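Local coordinates for protein peptidase S15/CocE/NonD (Thaumarchaeota archaeon SCGC AB-539-E09, PDB 4PF1) that probably cleaves peptides from their amino-terminal end as a serine aminopeptidase of the S15 family, built on an alpha/beta hydrolase fold, at residues 333-338 / 344-349; 376-379 / 384-387. All coordinates share one frame; numbering follows the deposited sequence. Where two conformers were deposited one is given.

Contact 1. Residues 333-338 / 344-349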
loop_
_atom_site.group_PDB
_atom_site.type_symbol
_atom_site.label_atom_id
_atom_site.label_comp_id
_atom_site.label_asym_id
_atom_site.label_seq_id
_atom_site.Cartn_x
_atom_site.Cartn_y
_atom_site.Cartn_z
ATOM N N ARG A 333 -14.792 6.876 -17.441
ATOM C CA ARG A 333 -14.370 5.662 -16.736
ATOM C C ARG A 333 -15.128 5.537 -15.399
ATOM O O ARG A 333 -16.210 6.109 -15.255
ATOM C CB ARG A 333 -12.827 5.640 -16.529
ATOM C CG ARG A 333 -12.261 6.767 -15.645
ATOM C CD ARG A 333 -10.799 6.515 -15.304
ATOM N NE ARG A 333 -10.217 7.592 -14.497
ATOM C CZ ARG A 333 -10.207 7.613 -13.166
ATOM N NH1 ARG A 333 -10.761 6.624 -12.475
ATOM N NH2 ARG A 333 -9.647 8.625 -12.517
ATOM N N ASP A 334 -14.573 4.763 -14.445
ATOM C CA ASP A 334 -15.128 4.601 -13.105
ATOM C C ASP A 334 -14.893 5.872 -12.286
ATOM O O ASP A 334 -13.841 6.509 -12.425
ATOM C CB ASP A 334 -14.489 3.390 -12.405
ATOM C CG ASP A 334 -12.982 3.504 -12.264
ATOM O OD1 ASP A 334 -12.292 3.567 -13.306
ATOM O OD2 ASP A 334 -12.500 3.595 -11.112
ATOM N N ALA A 335 -15.866 6.256 -11.447
ATOM C CA ALA A 335 -15.727 7.438 -10.603
ATOM C C ALA A 335 -16.463 7.261 -9.273
ATOM O O ALA A 335 -17.491 7.913 -9.029
ATOM C CB ALA A 335 -16.221 8.674 -11.334
ATOM N N ARG A 336 -15.938 6.372 -8.412
ATOM C CA ARG A 336 -16.497 6.113 -7.078
ATOM C C ARG A 336 -15.969 7.129 -6.083
ATOM O O ARG A 336 -16.647 7.450 -5.106
ATOM C CB ARG A 336 -16.141 4.695 -6.599
ATOM C CG ARG A 336 -16.912 3.592 -7.297
ATOM C CD ARG A 336 -16.430 2.224 -6.865
ATOM N NE ARG A 336 -17.050 1.159 -7.655
ATOM C CZ ARG A 336 -16.542 0.674 -8.784
ATOM N NH1 ARG A 336 -15.401 1.152 -9.268
ATOM N NH2 ARG A 336 -17.171 -0.292 -9.439
ATOM N N SER A 337 -14.736 7.610 -6.316
ATOM C CA SER A 337 -14.053 8.557 -5.439
ATOM C C SER A 337 -13.120 9.461 -6.245
ATOM O O SER A 337 -12.930 9.233 -7.438
ATOM C CB SER A 337 -13.256 7.800 -4.376
ATOM O OG SER A 337 -12.217 7.034 -4.962
ATOM N N LEU A 338 -12.548 10.487 -5.585
ATOM C CA LEU A 338 -11.552 11.405 -6.144
ATOM C C LEU A 338 -10.714 11.946 -5.001
ATOM O O LEU A 338 -11.183 12.791 -4.233
ATOM C CB LEU A 338 -12.196 12.542 -6.956
ATOM C CG LEU A 338 -11.204 13.517 -7.615
ATOM C CD1 LEU A 338 -10.447 12.855 -8.757
ATOM C CD2 LEU A 338 -11.903 14.737 -8.106
ATOM N N GLU A 344 -21.374 8.466 -4.067
ATOM C CA GLU A 344 -22.329 7.372 -3.900
ATOM C C GLU A 344 -22.333 6.446 -5.123
ATOM O O GLU A 344 -23.124 6.630 -6.053
ATOM C CB GLU A 344 -23.737 7.907 -3.587
ATOM C CG GLU A 344 -23.926 8.281 -2.126
ATOM C CD GLU A 344 -23.983 7.102 -1.172
ATOM O OE1 GLU A 344 -25.054 6.461 -1.081
ATOM O OE2 GLU A 344 -22.955 6.819 -0.515
ATOM N N GLY A 345 -21.428 5.470 -5.101
ATOM C CA GLY A 345 -21.272 4.481 -6.160
ATOM C C GLY A 345 -20.464 4.983 -7.336
ATOM O O GLY A 345 -19.936 6.101 -7.303
ATOM N N ASP A 346 -20.362 4.157 -8.389
ATOM C CA ASP A 346 -19.649 4.523 -9.610
ATOM C C ASP A 346 -20.518 5.484 -10.434
ATOM O O ASP A 346 -21.314 5.047 -11.270
ATOM C CB ASP A 346 -19.249 3.261 -10.418
ATOM C CG ASP A 346 -18.556 3.535 -11.744
ATOM O OD1 ASP A 346 -18.172 4.700 -11.985
ATOM O OD2 ASP A 346 -18.418 2.592 -12.545
ATOM N N THR A 347 -20.351 6.799 -10.185
ATOM C CA THR A 347 -21.103 7.874 -10.848
ATOM C C THR A 347 -20.818 7.924 -12.364
ATOM O O THR A 347 -21.695 8.314 -13.135
ATOM C CB THR A 347 -20.790 9.228 -10.190
ATOM O OG1 THR A 347 -19.403 9.518 -10.354
ATOM C CG2 THR A 347 -21.162 9.264 -8.713
ATOM N N GLY A 348 -19.593 7.554 -12.756
ATOM C CA GLY A 348 -19.161 7.517 -14.150
ATOM C C GLY A 348 -19.893 6.440 -14.920
ATOM O O GLY A 348 -20.571 6.730 -15.912
ATOM N N GLY A 349 -19.808 5.209 -14.410
ATOM C CA GLY A 349 -20.511 4.052 -14.960
ATOM C C GLY A 349 -22.023 4.204 -14.913
ATOM O O GLY A 349 -22.715 3.761 -15.836
#
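An N-cap that also grips a neighbouring loop begins helix 347-365: D346 holds the first turn of that helix and the backbone at A335 with one oxygen. D346 OD1 accepts from G349 N at 3.0 Å, an almost straight capping bond, and from A335 N at 2.8 Å. The two donors reach it from opposite faces of the carboxylate plane, which should restrain the turning of the group. With CG anti to its own N (chi1 177°), D346 carries the carboxylate across to the loop. A335 O returns the grip, accepting from T347 OG1 at 2.8 Å in the carbonyl plane, on a lone pair, and from T347 N at 3.3 Å, well above that plane. Replacing D346 by an alanine would remove the shared acceptor, and G349 N and A335 N would probably lose their common partner, leaving helix start and loop no longer tied through it. W326 packs against A335, and its NE1 also bonds T347 OG1; R352 of the same helix holds R333 O, and D346 N meets E344 of the second subunit, bringing the helix start to the subunit interface.

Contact 2. Residues 376-379 / 384-387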
loop_
_atom_site.group_PDB
_atom_site.type_symbol
_atom_site.label_atom_id
_atom_site.label_comp_id
_atom_site.label_asym_id
_atom_site.label_seq_id
_atom_site.Cartn_x
_atom_site.Cartn_y
_atom_site.Cartn_z
ATOM N N LEU A 376 -28.408 17.852 -15.687
ATOM C CA LEU A 376 -28.241 16.751 -14.752
ATOM C C LEU A 376 -26.991 17.061 -13.941
ATOM O O LEU A 376 -25.885 17.029 -14.478
ATOM C CB LEU A 376 -28.144 15.409 -15.510
ATOM C CG LEU A 376 -28.122 14.122 -14.673
ATOM C CD1 LEU A 376 -29.385 13.979 -13.818
ATOM C CD2 LEU A 376 -27.970 12.910 -15.564
ATOM N N SER A 377 -27.183 17.512 -12.696
ATOM C CA SER A 377 -26.082 17.969 -11.854
ATOM C C SER A 377 -25.916 17.117 -10.604
ATOM O O SER A 377 -26.886 16.861 -9.886
ATOM C CB SER A 377 -26.292 19.431 -11.466
ATOM O OG SER A 377 -25.355 19.871 -10.496
ATOM N N TYR A 378 -24.675 16.692 -10.341
ATOM C CA TYR A 378 -24.346 15.951 -9.130
ATOM C C TYR A 378 -23.882 16.937 -8.087
ATOM O O TYR A 378 -22.950 17.710 -8.331
ATOM C CB TYR A 378 -23.273 14.890 -9.398
ATOM C CG TYR A 378 -22.989 13.981 -8.217
ATOM C CD1 TYR A 378 -22.144 14.386 -7.185
ATOM C CD2 TYR A 378 -23.504 12.689 -8.169
ATOM C CE1 TYR A 378 -21.845 13.538 -6.118
ATOM C CE2 TYR A 378 -23.216 11.833 -7.104
ATOM C CZ TYR A 378 -22.378 12.260 -6.086
ATOM O OH TYR A 378 -22.061 11.411 -5.057
ATOM N N GLU A 379 -24.539 16.924 -6.931
ATOM C CA GLU A 379 -24.221 17.819 -5.830
ATOM C C GLU A 379 -23.281 17.128 -4.856
ATOM O O GLU A 379 -23.650 16.111 -4.263
ATOM C CB GLU A 379 -25.513 18.266 -5.125
ATOM C CG GLU A 379 -25.316 19.359 -4.086
ATOM C CD GLU A 379 -26.577 19.781 -3.354
ATOM O OE1 GLU A 379 -27.595 19.056 -3.436
ATOM O OE2 GLU A 379 -26.543 20.839 -2.687
ATOM N N ALA A 384 -25.878 13.579 -4.392
ATOM C CA ALA A 384 -27.130 13.282 -5.082
ATOM C C ALA A 384 -27.196 13.934 -6.453
ATOM O O ALA A 384 -26.718 15.058 -6.633
ATOM C CB ALA A 384 -28.313 13.737 -4.237
ATOM N N TRP A 385 -27.796 13.217 -7.421
ATOM C CA TRP A 385 -28.030 13.703 -8.778
ATOM C C TRP A 385 -29.336 14.480 -8.797
ATOM O O TRP A 385 -30.324 14.033 -8.209
ATOM C CB TRP A 385 -28.095 12.535 -9.780
ATOM C CG TRP A 385 -26.763 11.960 -10.167
ATOM C CD1 TRP A 385 -26.231 10.775 -9.753
ATOM C CD2 TRP A 385 -25.849 12.495 -11.135
ATOM N NE1 TRP A 385 -25.021 10.556 -10.372
ATOM C CE2 TRP A 385 -24.759 11.599 -11.223
ATOM C CE3 TRP A 385 -25.817 13.675 -11.901
ATOM C CZ2 TRP A 385 -23.660 11.836 -12.055
ATOM C CZ3 TRP A 385 -24.732 13.903 -12.734
ATOM C CH2 TRP A 385 -23.670 12.992 -12.805
ATOM N N HIS A 386 -29.345 15.644 -9.441
ATOM C CA HIS A 386 -30.544 16.471 -9.503
ATOM C C HIS A 386 -30.969 16.727 -10.932
ATOM O O HIS A 386 -30.127 16.833 -11.823
ATOM C CB HIS A 386 -30.324 17.816 -8.788
ATOM C CG HIS A 386 -29.951 17.690 -7.347
ATOM N ND1 HIS A 386 -30.890 17.365 -6.385
ATOM C CD2 HIS A 386 -28.757 17.883 -6.744
ATOM C CE1 HIS A 386 -30.235 17.353 -5.236
ATOM N NE2 HIS A 386 -28.948 17.654 -5.403
ATOM N N ARG A 387 -32.283 16.854 -11.141
ATOM C CA ARG A 387 -32.882 17.217 -12.422
ATOM C C ARG A 387 -33.156 18.717 -12.399
ATOM O O ARG A 387 -33.944 19.180 -11.569
ATOM C CB ARG A 387 -34.187 16.434 -12.657
ATOM C CG ARG A 387 -34.007 14.929 -12.843
ATOM C CD ARG A 387 -35.351 14.230 -13.012
ATOM N NE ARG A 387 -36.074 14.716 -14.192
ATOM C CZ ARG A 387 -36.021 14.143 -15.391
ATOM N NH1 ARG A 387 -35.302 13.042 -15.577
ATOM N NH2 ARG A 387 -36.694 14.660 -16.410
#
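Strands 376-379 and 384-387 form an antiparallel hairpin, their axes 4.6 Å apart at closest approach, with S377-H386 and E379-A384 as hydrogen-bonded pairs and L376-R387 and Y378-W385 as non-hydrogen-bonded ones. S377 and H386 exchange both backbone bonds, H386 N to S377 O being the shorter at 2.8 Å. E379 N meets A384 O almost straight, whereas the return bond from A384 N to E379 O is weak.

On the face bearing L376, Y378 and W385, the indole is the centrepiece. Y378 presents its CD2 edge to the five-membered ring in a T-shaped stack, planes at 81°, with CD2 3.4 Å from W385 NE1. Behind that edge, Y378 CB sits squarely over the six-membered ring, a CH-pi contact 3.7 Å from its centroid. L376 adds its branch point, CG lying 3.6 Å from W385 CE3. The indole swings back over the first strand because W385 CG stands beside its own N, anti to the carbonyl carbon (chi1 -78°).

The other face is polar. H386 NE2 donates to E379 OE1 at 2.8 Å on the anti side, a bent bond tilted out of both the carboxylate and imidazole planes, which stand 63° apart. E379 OE2 meanwhile holds R483 and T565, and S377 OG pairs with S563, tying this face to strands 482-486 and 562-566.

Strand 375-379 also bonds strand 319-324, through L376 with F321 and L323, making the hairpin the end of the large mixed sheet; over its aromatic face lies helix 347-365, with V355 against L376 and W350 stacked on W385.

How the contacts relate
Both contacts hold helix 347-365, at different places: contact 1 fastens its first turn to the preceding loop, while contact 2 gives it an apolar sheet face to lie on. They meet directly where Y378 OH, which bonds N383 OD1, probably also hydrogen-bonds E344 N and the Y378 ring packs against T347 CG2, so one tyrosine serves the hairpin and the approach to the helix. Contact 1 is the more buried and nearly all polar, a few backbone groups shared through one carboxylate and one hydroxyl beside a subunit interface. Contact 2, at the sheet edge and partly buried, relies on regular strand pairing and separates its chemistry by face, aromatic toward the helix and polar toward strands 482-486 and 562-566.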